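Local coordinates for protein pentafunctional AROM polypeptide (Schizosaccharomyces pombe, PDB 5SWV) that probably catalyses, through its dehydroquinate dehydratase and shikimate dehydrogenase domains, the third and fourth steps of the shikimate pathway that leads to chorismate, at residues A[184-187]-A[188-192]; A[149-152]-A[153-157]. All coordinates share one frame; numbering follows the deposited sequence.

Contact 1. Residues A[184-187]-A[188-192]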
loop_
_atom_site.group_PDB
_atom_site.type_symbol
_atom_site.label_atom_id
_atom_site.label_comp_id
_atom_site.label_asym_id
_atom_site.label_seq_id
_atom_site.Cartn_x
_atom_site.Cartn_y
_atom_site.Cartn_z
ATOM N N GLU A 184 -26.637 -13.328 5.815
ATOM C CA GLU A 184 -25.967 -14.109 4.761
ATOM C C GLU A 184 -26.932 -14.673 3.712
ATOM O O GLU A 184 -26.616 -14.666 2.527
ATOM C CB GLU A 184 -25.124 -15.253 5.339
ATOM C CG GLU A 184 -23.941 -14.845 6.222
ATOM C CD GLU A 184 -23.035 -13.778 5.624
ATOM O OE1 GLU A 184 -22.636 -13.911 4.441
ATOM O OE2 GLU A 184 -22.722 -12.804 6.362
ATOM N N GLU A 185 -28.090 -15.163 4.144
ATOM C CA GLU A 185 -29.178 -15.521 3.212
ATOM C C GLU A 185 -29.501 -14.356 2.295
ATOM O O GLU A 185 -29.548 -14.517 1.073
ATOM C CB GLU A 185 -30.446 -15.922 3.960
ATOM C CG GLU A 185 -30.483 -17.392 4.316
ATOM C CD GLU A 185 -31.231 -17.698 5.619
ATOM O OE1 GLU A 185 -32.114 -16.908 6.062
ATOM O OE2 GLU A 185 -30.924 -18.762 6.207
ATOM N N PHE A 186 -29.708 -13.192 2.908
ATOM C CA PHE A 186 -29.970 -11.967 2.180
ATOM C C PHE A 186 -28.826 -11.648 1.207
ATOM O O PHE A 186 -29.072 -11.402 0.038
ATOM C CB PHE A 186 -30.223 -10.802 3.150
ATOM C CG PHE A 186 -30.476 -9.483 2.461
ATOM C CD1 PHE A 186 -31.759 -9.129 2.057
ATOM C CD2 PHE A 186 -29.429 -8.605 2.197
ATOM C CE1 PHE A 186 -31.996 -7.926 1.409
ATOM C CE2 PHE A 186 -29.658 -7.403 1.542
ATOM C CZ PHE A 186 -30.944 -7.063 1.150
ATOM N N ARG A 187 -27.584 -11.686 1.682
ATOM C CA ARG A 187 -26.442 -11.447 0.823
ATOM C C ARG A 187 -26.503 -12.319 -0.422
ATOM O O ARG A 187 -26.261 -11.823 -1.522
ATOM C CB ARG A 187 -25.123 -11.671 1.564
ATOM C CG ARG A 187 -23.924 -11.842 0.645
ATOM C CD ARG A 187 -22.630 -11.262 1.166
ATOM N NE ARG A 187 -22.465 -11.298 2.620
ATOM C CZ ARG A 187 -21.892 -10.334 3.360
ATOM N NH1 ARG A 187 -21.430 -9.213 2.818
ATOM N NH2 ARG A 187 -21.787 -10.481 4.680
ATOM N N THR A 188 -26.821 -13.605 -0.257
ATOM C CA THR A 188 -26.834 -14.528 -1.404
ATOM C C THR A 188 -27.919 -14.107 -2.412
ATOM O O THR A 188 -27.641 -14.031 -3.606
ATOM C CB THR A 188 -26.987 -16.016 -0.984
ATOM O OG1 THR A 188 -25.898 -16.396 -0.144
ATOM C CG2 THR A 188 -26.962 -16.930 -2.187
ATOM N N ARG A 189 -29.118 -13.791 -1.920
ATOM C CA ARG A 189 -30.267 -13.463 -2.780
ATOM C C ARG A 189 -30.102 -12.178 -3.608
ATOM O O ARG A 189 -30.410 -12.161 -4.802
ATOM C CB ARG A 189 -31.556 -13.337 -1.948
ATOM C CG ARG A 189 -32.040 -14.615 -1.288
ATOM C CD ARG A 189 -33.529 -14.547 -0.947
ATOM N NE ARG A 189 -33.904 -13.390 -0.106
ATOM C CZ ARG A 189 -33.818 -13.317 1.235
ATOM N NH1 ARG A 189 -33.342 -14.333 1.967
ATOM N NH2 ARG A 189 -34.204 -12.198 1.856
ATOM N N ILE A 190 -29.671 -11.109 -2.940
ATOM C CA ILE A 190 -29.483 -9.789 -3.555
ATOM C C ILE A 190 -28.330 -9.793 -4.560
ATOM O O ILE A 190 -28.407 -9.124 -5.595
ATOM C CB ILE A 190 -29.275 -8.682 -2.474
ATOM C CG1 ILE A 190 -29.408 -7.272 -3.054
ATOM C CG2 ILE A 190 -27.926 -8.795 -1.776
ATOM C CD1 ILE A 190 -30.839 -6.830 -3.220
ATOM N N THR A 191 -27.278 -10.547 -4.247
ATOM C CA THR A 191 -26.103 -10.660 -5.097
ATOM C C THR A 191 -26.399 -11.418 -6.390
ATOM O O THR A 191 -25.795 -11.116 -7.417
ATOM C CB THR A 191 -24.959 -11.327 -4.317
ATOM O OG1 THR A 191 -24.627 -10.477 -3.220
ATOM C CG2 THR A 191 -23.713 -11.546 -5.168
ATOM N N ASN A 192 -27.308 -12.394 -6.337
ATOM C CA ASN A 192 -27.805 -13.085 -7.554
ATOM C C ASN A 192 -28.600 -12.157 -8.485
ATOM O O ASN A 192 -28.493 -12.261 -9.713
ATOM C CB ASN A 192 -28.682 -14.315 -7.200
ATOM C CG ASN A 192 -27.864 -15.523 -6.721
ATOM O OD1 ASN A 192 -26.971 -16.008 -7.420
ATOM N ND2 ASN A 192 -28.191 -16.028 -5.532
HETATM O O HOH W 1 -23.945 -15.653 2.119
#
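Phe-186 and Ile-190, one helical turn apart, form the tightly packed side of this stretch of helix. CB of Ile-190 lies over one face of the Phe-186 ring, offset toward its rim, and CG2 meets ring atom CE2 at 4.0 Å. The phenyl group reaches Ile-190 because chi1 of Phe-186, 179°, carries CG beside its own carbonyl carbon. Leu-200 of strand 198-203 and Met-155 of helix 152-162 pack against the same ring, so this ridge is buried.

The flanks are polar and held by directional bonds. Arg-189 brings NH2 to the edge of the Phe-186 ring, 3.9 Å from CD1, with ring and guanidinium planes almost perpendicular (87°); a hydrogen bond from NH2 to the carbonyl of Trp-148 helps to hold it there. Across the helix, OG1 of exposed Thr-191 turns back and donates to Arg-187 O at 2.7 Å, while Thr-191 N reaches this oxygen from the opposite face of the carbonyl plane, so two bonds grip one acceptor. Arg-187 makes a side-on salt bridge to Glu-184, NE to OE1 and NH2 to OE2 (3.0 Å), and its NH1 bonds Asn-214 OD1. The looser, solvent side is that of exposed Thr-188, where a water donates to Glu-184 O and OE1 and accepts from Thr-188 OG1, 3.1 Å away.

An apolar ridge facing strand 198-203 and helix 152-162, with polar residues on the other sides, is the mark of an amphipathic helix, here in the beta-alpha-beta unit 167-203 of the type I dehydroquinase TIM barrel.

Contact 2. Residues A[149-152]-A[153-157]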
loop_
_atom_site.group_PDB
_atom_site.type_symbol
_atom_site.label_atom_id
_atom_site.label_comp_id
_atom_site.label_asym_id
_atom_site.label_seq_id
_atom_site.Cartn_x
_atom_site.Cartn_y
_atom_site.Cartn_z
ATOM N N ALA A 149 -34.497 -11.365 6.677
ATOM C CA ALA A 149 -35.340 -12.434 6.132
ATOM C C ALA A 149 -36.600 -11.887 5.464
ATOM O O ALA A 149 -37.056 -12.472 4.494
ATOM C CB ALA A 149 -35.723 -13.427 7.220
ATOM N N ARG A 150 -37.164 -10.798 6.002
ATOM C CA ARG A 150 -38.326 -10.096 5.417
ATOM C C ARG A 150 -37.952 -8.630 5.197
ATOM O O ARG A 150 -38.361 -7.774 5.976
ATOM C CB ARG A 150 -39.530 -10.146 6.365
ATOM C CG ARG A 150 -40.161 -11.522 6.561
ATOM C CD ARG A 150 -41.181 -11.534 7.715
ATOM N NE ARG A 150 -40.663 -10.976 8.985
ATOM C CZ ARG A 150 -39.747 -11.553 9.782
ATOM N NH1 ARG A 150 -39.187 -12.731 9.475
ATOM N NH2 ARG A 150 -39.371 -10.938 10.901
ATOM N N PRO A 151 -37.191 -8.328 4.132
ATOM C CA PRO A 151 -36.523 -7.042 4.064
ATOM C C PRO A 151 -37.262 -6.002 3.227
ATOM O O PRO A 151 -36.710 -5.497 2.260
ATOM C CB PRO A 151 -35.197 -7.433 3.416
ATOM C CG PRO A 151 -35.584 -8.509 2.442
ATOM C CD PRO A 151 -36.828 -9.166 2.972
ATOM N N HIS A 152 -38.492 -5.655 3.596
ATOM C CA HIS A 152 -39.256 -4.644 2.844
ATOM C C HIS A 152 -38.554 -3.275 2.843
ATOM O O HIS A 152 -38.421 -2.646 1.786
ATOM C CB HIS A 152 -40.691 -4.512 3.371
ATOM C CG HIS A 152 -41.547 -3.550 2.584
ATOM N ND1 HIS A 152 -42.482 -2.719 3.175
ATOM C CD2 HIS A 152 -41.599 -3.282 1.253
ATOM C CE1 HIS A 152 -43.081 -1.993 2.245
ATOM N NE2 HIS A 152 -42.561 -2.313 1.071
ATOM N N GLU A 153 -38.084 -2.846 4.013
ATOM C CA GLU A 153 -37.509 -1.515 4.168
ATOM C C GLU A 153 -36.118 -1.439 3.574
ATOM O O GLU A 153 -35.757 -0.395 3.035
ATOM C CB GLU A 153 -37.494 -1.042 5.625
ATOM C CG GLU A 153 -38.870 -0.952 6.274
ATOM C CD GLU A 153 -39.265 -2.247 6.997
ATOM O OE1 GLU A 153 -38.958 -3.351 6.491
ATOM O OE2 GLU A 153 -39.878 -2.181 8.086
ATOM N N TRP A 154 -35.346 -2.526 3.677
ATOM C CA TRP A 154 -34.027 -2.607 3.024
ATOM C C TRP A 154 -34.139 -2.514 1.506
ATOM O O TRP A 154 -33.331 -1.851 0.862
ATOM C CB TRP A 154 -33.267 -3.888 3.390
ATOM C CG TRP A 154 -32.758 -3.928 4.802
ATOM C CD1 TRP A 154 -33.149 -4.788 5.788
ATOM C CD2 TRP A 154 -31.770 -3.070 5.388
ATOM N NE1 TRP A 154 -32.464 -4.522 6.952
ATOM C CE2 TRP A 154 -31.613 -3.469 6.732
ATOM C CE3 TRP A 154 -31.000 -2.003 4.909
ATOM C CZ2 TRP A 154 -30.719 -2.838 7.600
ATOM C CZ3 TRP A 154 -30.114 -1.366 5.779
ATOM C CH2 TRP A 154 -29.982 -1.791 7.104
ATOM N N MET A 155 -35.136 -3.175 0.936
ATOM C CA MET A 155 -35.296 -3.174 -0.515
ATOM C C MET A 155 -35.750 -1.816 -1.060
ATOM O O MET A 155 -35.385 -1.471 -2.185
ATOM C CB MET A 155 -36.217 -4.314 -0.982
ATOM C CG MET A 155 -35.648 -5.716 -0.742
ATOM S SD MET A 155 -34.068 -6.033 -1.560
ATOM C CE MET A 155 -34.653 -6.654 -3.145
ATOM N N GLN A 156 -36.505 -1.039 -0.282
ATOM C CA GLN A 156 -36.800 0.357 -0.660
ATOM C C GLN A 156 -35.546 1.197 -0.783
ATOM O O GLN A 156 -35.416 1.990 -1.703
ATOM C CB GLN A 156 -37.704 1.028 0.355
ATOM C CG GLN A 156 -39.116 0.527 0.304
ATOM C CD GLN A 156 -39.908 1.065 1.460
ATOM O OE1 GLN A 156 -39.845 0.530 2.571
ATOM N NE2 GLN A 156 -40.634 2.149 1.224
ATOM N N LYS A 157 -34.646 1.018 0.175
ATOM C CA LYS A 157 -33.331 1.643 0.150
ATOM C C LYS A 157 -32.450 1.206 -1.020
ATOM O O LYS A 157 -31.748 2.031 -1.596
ATOM C CB LYS A 157 -32.592 1.397 1.475
ATOM C CG LYS A 157 -33.203 2.104 2.670
ATOM C CD LYS A 157 -33.415 3.584 2.391
ATOM C CE LYS A 157 -33.532 4.385 3.664
ATOM N NZ LYS A 157 -34.892 4.284 4.215
#
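His-152 lies beneath the amide of Gln-156, whose OE1 sits 4.1 Å above the imidazole plane and over its centre. Amide and ring are nearly parallel, only 12° apart, although the two side chains run obliquely to one another. A chi1 of -176° swings CG of His-152 away from the backbone N, to the side from which Gln-156 approaches one turn later. The same pair is tied through the backbone, Gln-156 N donating to His-152 O at 3.2 Å.

Pro-151 occupies the N-cap position. Its carbonyl accepts from Met-155 N at 3.1 Å and so takes part in the first turn of the helix, while its ring supplies an apolar surface. CB of Pro-151 touches Trp-154 CB at 4.0 Å and approaches the indole edge at CD1; CG meets Met-155 CG at 4.2 Å. The buried indole is fixed further by stacking on Trp-148 and by a hydrogen bond from NE1 to the carbonyl of Trp-146.

Glu-153 bends back at chi2 (92°), which brings OE1 alongside the preceding residue, 3.8 Å from His-152 CB. Its position near the start of the helix probably lets the carboxylate interact favourably with the helix dipole. The chemistry is therefore divided: Pro-151 gives apolar contacts to Trp-154 and Met-155 on one side of the helix start, whereas the amide oxygen of Gln-156 over the His-152 ring and a nearby carboxylate make another side polar.

How the contacts relate
Contact 2 comes first along the chain, at the loop that enters helix 152-162, and contact 1 follows within helix 177-193; strand 167-173 of the parallel barrel sheet comes between the two helices in the sequence. Their centres are 12 Å apart and they touch directly. Met-155 SD packs 3.7 Å from Ile-190 CD1, and Pro-151 CG lies 3.8 Å from Phe-186 CE1, so the apolar sides of 149-157 and 184-192 face each other. Here two neighbouring outer helices, and the loop that leads into the first, pack side by side. Both contacts belong to the dehydroquinase part of the polypeptide, where they join two successive helices of its outer layer.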